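Local atomic coordinates of decapping nuclease RAI1 (Scheffersomyces stipitis, PDB entry 5BTO), a protein that hydrolyses NAD caps, m7G caps and 5' triphosphates at RNA 5' ends with a divalent metal, and binds and stimulates the exoribonuclease RAT1. Residues Glu215-Val220 against Ser252-Leu257; Pro26-Ala31 against Ile46-Asn51; Phe277-Gln282 against Val291-Arg296. All coordinates share one frame; numbering follows the deposited sequence.

Contact 1: Glu215-Val220 against Ser252-Leu257; sequences EQYISV and SHYMEL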
loop_
_atom_site.group_PDB
_atom_site.type_symbol
_atom_site.label_atom_id
_atom_site.label_comp_id
_atom_site.label_asym_id
_atom_site.label_seq_id
_atom_site.Cartn_x
_atom_site.Cartn_y
_atom_site.Cartn_z
ATOM N N GLU A 215 27.964 -29.492 -0.362
ATOM C CA GLU A 215 27.118 -30.185 -1.324
ATOM C C GLU A 215 25.721 -29.591 -1.378
ATOM O O GLU A 215 25.041 -29.484 -0.355
ATOM C CB GLU A 215 27.050 -31.683 -1.004
ATOM C CG GLU A 215 28.356 -32.421 -1.226
ATOM C CD GLU A 215 28.284 -33.865 -0.779
ATOM O OE1 GLU A 215 27.933 -34.109 0.393
ATOM O OE2 GLU A 215 28.573 -34.756 -1.603
ATOM N N GLN A 216 25.307 -29.202 -2.583
ATOM C CA GLN A 216 23.981 -28.646 -2.820
ATOM C C GLN A 216 23.401 -29.192 -4.111
ATOM O O GLN A 216 24.097 -29.271 -5.124
ATOM C CB GLN A 216 24.039 -27.123 -2.938
ATOM C CG GLN A 216 24.412 -26.389 -1.678
ATOM C CD GLN A 216 24.348 -24.889 -1.873
ATOM O OE1 GLN A 216 24.465 -24.394 -2.996
ATOM N NE2 GLN A 216 24.155 -24.158 -0.783
ATOM N N TYR A 217 22.120 -29.546 -4.075
ATOM C CA TYR A 217 21.388 -29.948 -5.272
ATOM C C TYR A 217 20.355 -28.864 -5.560
ATOM O O TYR A 217 19.531 -28.535 -4.697
ATOM C CB TYR A 217 20.707 -31.303 -5.050
ATOM C CG TYR A 217 19.811 -31.748 -6.192
ATOM C CD1 TYR A 217 20.349 -32.180 -7.396
ATOM C CD2 TYR A 217 18.432 -31.750 -6.058
ATOM C CE1 TYR A 217 19.539 -32.587 -8.438
ATOM C CE2 TYR A 217 17.608 -32.163 -7.097
ATOM C CZ TYR A 217 18.169 -32.580 -8.284
ATOM O OH TYR A 217 17.359 -32.997 -9.312
ATOM N N ILE A 218 20.421 -28.274 -6.750
ATOM C CA ILE A 218 19.591 -27.104 -7.047
ATOM C C ILE A 218 18.633 -27.410 -8.183
ATOM O O ILE A 218 19.062 -27.735 -9.296
ATOM C CB ILE A 218 20.446 -25.882 -7.460
ATOM C CG1 ILE A 218 21.561 -25.622 -6.449
ATOM C CG2 ILE A 218 19.564 -24.627 -7.645
ATOM C CD1 ILE A 218 21.063 -25.222 -5.085
ATOM N N SER A 219 17.340 -27.320 -7.892
ATOM C CA SER A 219 16.308 -27.483 -8.901
ATOM C C SER A 219 15.938 -26.109 -9.464
ATOM O O SER A 219 15.793 -25.137 -8.723
ATOM C CB SER A 219 15.073 -28.159 -8.291
ATOM O OG SER A 219 13.979 -28.170 -9.198
ATOM N N VAL A 220 15.792 -26.027 -10.777
ATOM C CA VAL A 220 15.348 -24.782 -11.397
ATOM C C VAL A 220 14.022 -25.019 -12.101
ATOM O O VAL A 220 13.905 -25.898 -12.969
ATOM C CB VAL A 220 16.382 -24.220 -12.390
ATOM C CG1 VAL A 220 15.975 -22.803 -12.817
ATOM C CG2 VAL A 220 17.760 -24.210 -11.755
ATOM N N SER A 252 7.199 -33.345 -7.629
ATOM C CA SER A 252 6.324 -34.047 -6.703
ATOM C C SER A 252 7.058 -35.147 -5.959
ATOM O O SER A 252 6.519 -35.708 -5.016
ATOM C CB SER A 252 5.109 -34.625 -7.430
ATOM O OG SER A 252 5.468 -35.728 -8.248
ATOM N N HIS A 253 8.289 -35.441 -6.382
ATOM C CA HIS A 253 9.099 -36.496 -5.759
ATOM C C HIS A 253 10.157 -35.972 -4.787
ATOM O O HIS A 253 10.910 -36.747 -4.183
ATOM C CB HIS A 253 9.743 -37.361 -6.843
ATOM C CG HIS A 253 8.746 -38.057 -7.707
ATOM N ND1 HIS A 253 8.216 -39.287 -7.377
ATOM C CD2 HIS A 253 8.172 -37.700 -8.880
ATOM C CE1 HIS A 253 7.362 -39.660 -8.315
ATOM N NE2 HIS A 253 7.322 -38.718 -9.241
ATOM N N TYR A 254 10.198 -34.654 -4.621
ATOM C CA TYR A 254 11.170 -34.012 -3.739
ATOM C C TYR A 254 10.596 -33.791 -2.340
ATOM O O TYR A 254 9.385 -33.767 -2.152
ATOM C CB TYR A 254 11.576 -32.645 -4.295
ATOM C CG TYR A 254 12.393 -32.669 -5.562
ATOM C CD1 TYR A 254 13.206 -33.751 -5.881
ATOM C CD2 TYR A 254 12.376 -31.583 -6.430
ATOM C CE1 TYR A 254 13.965 -33.747 -7.047
ATOM C CE2 TYR A 254 13.131 -31.572 -7.591
ATOM C CZ TYR A 254 13.925 -32.656 -7.894
ATOM O OH TYR A 254 14.676 -32.647 -9.041
ATOM N N MET A 255 11.477 -33.622 -1.365
ATOM C CA MET A 255 11.043 -33.391 0.013
ATOM C C MET A 255 12.045 -32.475 0.706
ATOM O O MET A 255 13.241 -32.511 0.414
ATOM C CB MET A 255 10.897 -34.735 0.763
ATOM C CG MET A 255 10.193 -34.630 2.124
ATOM S SD MET A 255 9.605 -36.228 2.759
ATOM C CE MET A 255 11.160 -37.107 2.761
ATOM N N GLU A 256 11.546 -31.629 1.602
ATOM C CA GLU A 256 12.385 -30.766 2.413
ATOM C C GLU A 256 12.644 -31.417 3.771
ATOM O O GLU A 256 11.779 -32.118 4.293
ATOM C CB GLU A 256 11.666 -29.431 2.614
ATOM C CG GLU A 256 12.457 -28.385 3.361
ATOM C CD GLU A 256 13.357 -27.588 2.443
ATOM O OE1 GLU A 256 13.223 -27.734 1.211
ATOM O OE2 GLU A 256 14.193 -26.814 2.953
ATOM N N LEU A 257 13.822 -31.180 4.337
ATOM C CA LEU A 257 14.174 -31.704 5.667
ATOM C C LEU A 257 14.590 -30.561 6.590
ATOM O O LEU A 257 15.507 -29.812 6.273
ATOM C CB LEU A 257 15.334 -32.690 5.553
ATOM C CG LEU A 257 15.085 -33.882 4.633
ATOM C CD1 LEU A 257 16.335 -34.735 4.497
ATOM C CD2 LEU A 257 13.918 -34.701 5.159
#
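Y217 and Y254 meet at their hydroxyl ends, Y217 OH donating to Y254 OH over 2.7 Å, and their side chains cross at about a right angle. The rings form an offset edge-to-face pair: the edge of Y217 is turned toward the face of Y254, with the planes at 79° and centroids 5.9 Å apart. Closest between the rings are Y217 CE2 and Y254 CZ, at 3.8 Å. Y217 gets there with CG anti to its backbone N (chi1 174°), which carries the ring across to the second strand. S219, two residues on, points the same way and sets its OG near the edge of the Y254 ring, 3.9 Å from CE2. The buried polar ends are well supplied: E28 OE1 bonds both Y254 OH and S219 OG, and K48 NZ bonds Y217 OH. All the tight packing lies in these three buried side chains. The backbones stand well apart, with S219 CA 9.8 Å from Y254 CA, and no backbone hydrogen bond joins them. Toward solvent the segments diverge, to exposed E215 at one end and to partly exposed S252 and H253 at the other. Just past Y254, E256 and L257 bind the divalent metal and K258 the substrate, so the tyrosine pair adjoins the E-L-K signature of the PD-(D/E)XK nuclease fold.

Contact 2: Pro26-Ala31 against Ile46-Asn51; sequences PKEIFA and IVKDEN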
loop_
_atom_site.group_PDB
_atom_site.type_symbol
_atom_site.label_atom_id
_atom_site.label_comp_id
_atom_site.label_asym_id
_atom_site.label_seq_id
_atom_site.Cartn_x
_atom_site.Cartn_y
_atom_site.Cartn_z
ATOM N N PRO A 26 4.163 -25.408 -10.602
ATOM C CA PRO A 26 5.574 -25.328 -10.988
ATOM C C PRO A 26 6.030 -26.598 -11.707
ATOM O O PRO A 26 5.479 -27.699 -11.500
ATOM C CB PRO A 26 6.305 -25.203 -9.643
ATOM C CG PRO A 26 5.266 -24.800 -8.658
ATOM C CD PRO A 26 3.977 -25.375 -9.145
ATOM N N LYS A 27 7.054 -26.441 -12.537
ATOM C CA LYS A 27 7.628 -27.563 -13.267
ATOM C C LYS A 27 9.142 -27.400 -13.362
ATOM O O LYS A 27 9.633 -26.343 -13.763
ATOM C CB LYS A 27 7.020 -27.632 -14.669
ATOM C CG LYS A 27 7.768 -28.542 -15.614
ATOM C CD LYS A 27 7.174 -28.511 -17.022
ATOM C CE LYS A 27 7.986 -29.383 -17.965
ATOM N NZ LYS A 27 7.344 -29.551 -19.299
ATOM N N GLU A 28 9.889 -28.433 -12.984
ATOM C CA GLU A 28 11.340 -28.368 -13.121
ATOM C C GLU A 28 11.727 -28.410 -14.594
ATOM O O GLU A 28 11.197 -29.237 -15.367
ATOM C CB GLU A 28 12.028 -29.537 -12.405
ATOM C CG GLU A 28 13.555 -29.475 -12.507
ATOM C CD GLU A 28 14.251 -30.600 -11.755
ATOM O OE1 GLU A 28 14.282 -30.575 -10.498
ATOM O OE2 GLU A 28 14.781 -31.500 -12.429
ATOM N N ILE A 29 12.666 -27.556 -14.983
ATOM C CA ILE A 29 13.183 -27.613 -16.356
ATOM C C ILE A 29 14.660 -28.006 -16.437
ATOM O O ILE A 29 15.101 -28.546 -17.449
ATOM C CB ILE A 29 12.912 -26.313 -17.161
ATOM C CG1 ILE A 29 13.348 -25.078 -16.374
ATOM C CG2 ILE A 29 11.446 -26.223 -17.532
ATOM C CD1 ILE A 29 13.548 -23.835 -17.263
ATOM N N PHE A 30 15.422 -27.738 -15.379
ATOM C CA PHE A 30 16.802 -28.227 -15.293
ATOM C C PHE A 30 17.295 -28.198 -13.854
ATOM O O PHE A 30 16.626 -27.657 -12.981
ATOM C CB PHE A 30 17.761 -27.464 -16.239
ATOM C CG PHE A 30 17.862 -25.970 -15.983
ATOM C CD1 PHE A 30 17.001 -25.083 -16.618
ATOM C CD2 PHE A 30 18.861 -25.450 -15.166
ATOM C CE1 PHE A 30 17.106 -23.704 -16.413
ATOM C CE2 PHE A 30 18.970 -24.055 -14.952
ATOM C CZ PHE A 30 18.098 -23.199 -15.587
ATOM N N ALA A 31 18.458 -28.787 -13.608
ATOM C CA ALA A 31 19.046 -28.755 -12.280
ATOM C C ALA A 31 20.538 -28.547 -12.397
ATOM O O ALA A 31 21.114 -28.732 -13.465
ATOM C CB ALA A 31 18.730 -30.059 -11.519
ATOM N N ILE A 46 24.647 -36.536 -14.878
ATOM C CA ILE A 46 25.543 -36.579 -13.728
ATOM C C ILE A 46 24.913 -35.974 -12.470
ATOM O O ILE A 46 25.025 -36.537 -11.379
ATOM C CB ILE A 46 26.886 -35.880 -14.031
ATOM C CG1 ILE A 46 27.625 -36.612 -15.157
ATOM C CG2 ILE A 46 27.754 -35.823 -12.781
ATOM C CD1 ILE A 46 28.983 -36.023 -15.480
ATOM N N VAL A 47 24.255 -34.825 -12.615
ATOM C CA VAL A 47 23.599 -34.205 -11.475
ATOM C C VAL A 47 22.568 -35.147 -10.864
ATOM O O VAL A 47 22.524 -35.330 -9.647
ATOM C CB VAL A 47 22.926 -32.867 -11.853
ATOM C CG1 VAL A 47 22.020 -32.394 -10.734
ATOM C CG2 VAL A 47 23.987 -31.817 -12.150
ATOM N N LYS A 48 21.740 -35.740 -11.714
ATOM C CA LYS A 48 20.680 -36.633 -11.259
ATOM C C LYS A 48 21.218 -37.951 -10.694
ATOM O O LYS A 48 20.668 -38.480 -9.730
ATOM C CB LYS A 48 19.694 -36.908 -12.398
ATOM C CG LYS A 48 18.961 -35.671 -12.893
ATOM C CD LYS A 48 17.786 -35.333 -12.007
ATOM C CE LYS A 48 17.200 -33.966 -12.351
ATOM N NZ LYS A 48 15.886 -33.779 -11.696
ATOM N N ASP A 49 22.292 -38.468 -11.285
ATOM C CA ASP A 49 22.837 -39.771 -10.881
ATOM C C ASP A 49 23.750 -39.716 -9.658
ATOM O O ASP A 49 23.903 -40.718 -8.947
ATOM C CB ASP A 49 23.611 -40.420 -12.032
ATOM C CG ASP A 49 22.711 -40.926 -13.139
ATOM O OD1 ASP A 49 21.474 -40.897 -12.969
ATOM O OD2 ASP A 49 23.251 -41.371 -14.180
ATOM N N GLU A 50 24.367 -38.565 -9.414
ATOM C CA GLU A 50 25.458 -38.500 -8.445
ATOM C C GLU A 50 25.288 -37.449 -7.361
ATOM O O GLU A 50 25.998 -37.476 -6.354
ATOM C CB GLU A 50 26.787 -38.253 -9.159
ATOM C CG GLU A 50 27.179 -39.330 -10.158
ATOM C CD GLU A 50 28.552 -39.084 -10.755
ATOM O OE1 GLU A 50 29.196 -38.080 -10.370
ATOM O OE2 GLU A 50 28.988 -39.888 -11.609
ATOM N N ASN A 51 24.366 -36.515 -7.566
ATOM C CA ASN A 51 24.274 -35.370 -6.665
ATOM C C ASN A 51 22.926 -35.207 -5.967
ATOM O O ASN A 51 22.615 -34.121 -5.468
ATOM C CB ASN A 51 24.649 -34.080 -7.410
ATOM C CG ASN A 51 26.090 -34.084 -7.890
ATOM O OD1 ASN A 51 26.391 -34.525 -9.004
ATOM N ND2 ASN A 51 26.993 -33.616 -7.040
#
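A salt bridge between E28 and K48 joins strand 27-34, near one end of the large mixed sheet, to helix 44-50, which follows the hairpin partner strand 40-41. K48 NZ donates to E28 OE2 over 2.6 Å, meeting the syn lone pair of that oxygen, on the side of OE1. The two side chains come from opposite directions. E28 is fully stretched, its CG opposite the backbone N (chi1 -179°) and the chain straight beyond it; K48 bends at its second torsion (chi2 -82°) and then runs straight, which swings its end to the strand. Beside the bridge lies a small apolar contact, with A31 CB 4.1 Å from V47 CG1 and 4.3 Å from K48 CE. A classic beta bulge lies between the two touching residues of the strand: I29 and F30 both face V220 on the neighbouring strand, consistent with E28 and A31 pointing to the same side, toward the helix. The helix lies across the strand at 81°, with 9.8 Å between the axes of the short segments, and comes nearest at A31 and V47, whose CA atoms are 7.1 Å apart. V47 is buried and also packs on V41 and Y217. Both charges have further partners: the other oxygen of E28 and K48 NZ also serve the neighbouring tyrosines and serine, K48 NZ bonding Y254 OH weakly. The lysine nearby probably favours the ionised form of E28, while three bonds, two from hydroxyls and one from the ammonium, should fix the carboxylate's rotation.

Contact 3: Phe277-Gln282 against Val291-Arg296; sequences FKTWAQ and VVYGFR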
loop_
_atom_site.group_PDB
_atom_site.type_symbol
_atom_site.label_atom_id
_atom_site.label_comp_id
_atom_site.label_asym_id
_atom_site.label_seq_id
_atom_site.Cartn_x
_atom_site.Cartn_y
_atom_site.Cartn_z
ATOM N N PHE A 277 6.071 -21.441 8.965
ATOM C CA PHE A 277 5.581 -20.526 7.937
ATOM C C PHE A 277 6.645 -20.293 6.859
ATOM O O PHE A 277 6.341 -20.328 5.668
ATOM C CB PHE A 277 5.179 -19.187 8.571
ATOM C CG PHE A 277 4.858 -18.103 7.560
ATOM C CD1 PHE A 277 3.829 -18.269 6.655
ATOM C CD2 PHE A 277 5.573 -16.919 7.560
ATOM C CE1 PHE A 277 3.526 -17.272 5.727
ATOM C CE2 PHE A 277 5.285 -15.911 6.645
ATOM C CZ PHE A 277 4.254 -16.089 5.727
ATOM N N LYS A 278 7.887 -20.043 7.271
ATOM C CA LYS A 278 8.965 -19.879 6.291
ATOM C C LYS A 278 9.158 -21.143 5.446
ATOM O O LYS A 278 9.382 -21.067 4.245
ATOM C CB LYS A 278 10.275 -19.451 6.951
ATOM C CG LYS A 278 10.298 -17.963 7.336
ATOM C CD LYS A 278 11.674 -17.526 7.834
ATOM C CE LYS A 278 11.677 -16.072 8.318
ATOM N NZ LYS A 278 11.229 -15.932 9.746
ATOM N N THR A 279 9.075 -22.306 6.083
ATOM C CA THR A 279 9.176 -23.555 5.346
ATOM C C THR A 279 8.026 -23.704 4.346
ATOM O O THR A 279 8.237 -24.118 3.204
ATOM C CB THR A 279 9.219 -24.765 6.295
ATOM O OG1 THR A 279 10.415 -24.702 7.075
ATOM C CG2 THR A 279 9.190 -26.102 5.498
ATOM N N TRP A 280 6.808 -23.384 4.768
ATOM C CA TRP A 280 5.681 -23.405 3.841
ATOM C C TRP A 280 5.979 -22.494 2.635
ATOM O O TRP A 280 5.769 -22.866 1.472
ATOM C CB TRP A 280 4.372 -22.958 4.523
ATOM C CG TRP A 280 3.319 -22.727 3.492
ATOM C CD1 TRP A 280 2.568 -23.678 2.854
ATOM C CD2 TRP A 280 2.965 -21.469 2.893
ATOM N NE1 TRP A 280 1.755 -23.087 1.914
ATOM C CE2 TRP A 280 1.979 -21.734 1.920
ATOM C CE3 TRP A 280 3.377 -20.148 3.101
ATOM C CZ2 TRP A 280 1.396 -20.722 1.160
ATOM C CZ3 TRP A 280 2.802 -19.144 2.338
ATOM C CH2 TRP A 280 1.818 -19.437 1.385
ATOM N N ALA A 281 6.458 -21.291 2.917
ATOM C CA ALA A 281 6.713 -20.336 1.837
ATOM C C ALA A 281 7.716 -20.899 0.837
ATOM O O ALA A 281 7.491 -20.829 -0.372
ATOM C CB ALA A 281 7.196 -18.987 2.392
ATOM N N GLN A 282 8.817 -21.453 1.343
ATOM C CA GLN A 282 9.868 -22.025 0.497
ATOM C C GLN A 282 9.340 -23.160 -0.362
ATOM O O GLN A 282 9.609 -23.235 -1.567
ATOM C CB GLN A 282 10.995 -22.589 1.361
ATOM C CG GLN A 282 11.819 -21.556 2.076
ATOM C CD GLN A 282 12.878 -22.194 2.948
ATOM O OE1 GLN A 282 13.219 -23.371 2.770
ATOM N NE2 GLN A 282 13.402 -21.429 3.898
ATOM N N VAL A 291 7.368 -32.126 3.572
ATOM C CA VAL A 291 8.395 -31.629 4.465
ATOM C C VAL A 291 8.489 -32.543 5.679
ATOM O O VAL A 291 7.462 -32.903 6.263
ATOM C CB VAL A 291 8.032 -30.239 5.025
ATOM C CG1 VAL A 291 9.142 -29.742 5.933
ATOM C CG2 VAL A 291 7.750 -29.259 3.914
ATOM N N VAL A 292 9.704 -32.892 6.083
ATOM C CA VAL A 292 9.875 -33.605 7.355
ATOM C C VAL A 292 10.587 -32.719 8.365
ATOM O O VAL A 292 11.659 -32.186 8.080
ATOM C CB VAL A 292 10.667 -34.926 7.188
ATOM C CG1 VAL A 292 11.141 -35.433 8.547
ATOM C CG2 VAL A 292 9.804 -35.972 6.502
ATOM N N TYR A 293 9.991 -32.558 9.545
ATOM C CA TYR A 293 10.671 -31.893 10.653
ATOM C C TYR A 293 11.178 -32.906 11.667
ATOM O O TYR A 293 10.433 -33.783 12.109
ATOM C CB TYR A 293 9.747 -30.900 11.369
ATOM C CG TYR A 293 9.937 -29.480 10.916
ATOM C CD1 TYR A 293 10.916 -28.670 11.488
ATOM C CD2 TYR A 293 9.151 -28.955 9.902
ATOM C CE1 TYR A 293 11.089 -27.359 11.062
ATOM C CE2 TYR A 293 9.324 -27.658 9.461
ATOM C CZ TYR A 293 10.293 -26.869 10.042
ATOM O OH TYR A 293 10.455 -25.572 9.608
ATOM N N GLY A 294 12.446 -32.777 12.032
ATOM C CA GLY A 294 12.994 -33.522 13.160
ATOM C C GLY A 294 13.013 -32.627 14.386
ATOM O O GLY A 294 13.448 -31.477 14.317
ATOM N N PHE A 295 12.515 -33.151 15.502
ATOM C CA PHE A 295 12.408 -32.391 16.741
ATOM C C PHE A 295 13.448 -32.885 17.737
ATOM O O PHE A 295 13.510 -34.076 18.033
ATOM C CB PHE A 295 11.000 -32.539 17.331
ATOM C CG PHE A 295 9.912 -31.945 16.473
ATOM C CD1 PHE A 295 9.329 -32.682 15.451
ATOM C CD2 PHE A 295 9.478 -30.637 16.686
ATOM C CE1 PHE A 295 8.327 -32.124 14.649
ATOM C CE2 PHE A 295 8.482 -30.076 15.895
ATOM C CZ PHE A 295 7.903 -30.822 14.880
ATOM N N ARG A 296 14.266 -31.974 18.256
ATOM C CA ARG A 296 15.385 -32.380 19.104
ATOM C C ARG A 296 15.363 -31.676 20.450
ATOM O O ARG A 296 14.814 -30.586 20.569
ATOM C CB ARG A 296 16.717 -32.133 18.386
ATOM C CG ARG A 296 16.862 -30.727 17.817
ATOM C CD ARG A 296 17.901 -29.937 18.594
ATOM N NE ARG A 296 17.782 -28.500 18.381
ATOM C CZ ARG A 296 17.865 -27.595 19.352
ATOM N NH1 ARG A 296 18.059 -27.980 20.608
ATOM N NH2 ARG A 296 17.741 -26.303 19.071
#
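T279 on helix 266-286 and V291 on strand 290-296 mark the closest approach of the two backbones, with CA atoms 8.2 Å apart; beyond V291 the strand draws away from the helix, and no backbone bond spans the gap. The helix is regular here, A281 N bonding F277 O and Q282 N bonding K278 O. T279 alone on the helical side carries the contact, and its two branches serve different partners. The methyl CG2 meets V291 tip to tip, 3.7 Å from CG1 and 3.8 Å from CG2, fitting against both branches of the valine. The hydroxyl takes the other direction: T279 OG1 and Y293 OH are hydrogen-bonded at 2.7 Å. With chi1 at -65°, OG1 sits beside the backbone N and anti to the carbonyl carbon, and it is bonded as well to K275 O, one turn back in the helix, so the threonine hydroxyl is held both by its own helix and by the strand. The CB of Y293 does not point at the helix, yet its hydroxyl end reaches it, its chi1 of -98° lying away from a staggered value. The tyrosine ring also packs edge-to-face with F272 and lies against K258, while Q282 OE1, three residues after T279, bonds K258 NZ. All three touching residues are buried. Strands 254-261 and 290-296 are parallel neighbours linked by helix 266-286, so the contact closes a beta-alpha-beta crossover, here the unit that bears metal-binding E256 and L257 and substrate-binding K258 and Q282 in the PD-(D/E)XK nuclease core.

Contacts 1 and 3 are buried, while contact 2 is partly buried and reaches the protein surface through its helix. Contacts 1 and 2 share neighbouring strands 216-225 and 27-34 of the large sheet and fuse into one polar cluster through the side chains of E28 and K48. Contacts 1 and 3 meet instead through the smaller sheet, where E256 O and V292 N are 2.8 Å apart on adjoining strands. Contacts 2 and 3 do not touch. Chemistry follows place: paired tyrosines bridge the two sheets in contact 1, opposite charges meet between sheet and a peripheral helix in contact 2, and methyl groups plus one hydroxyl pair join helix to strand in contact 3.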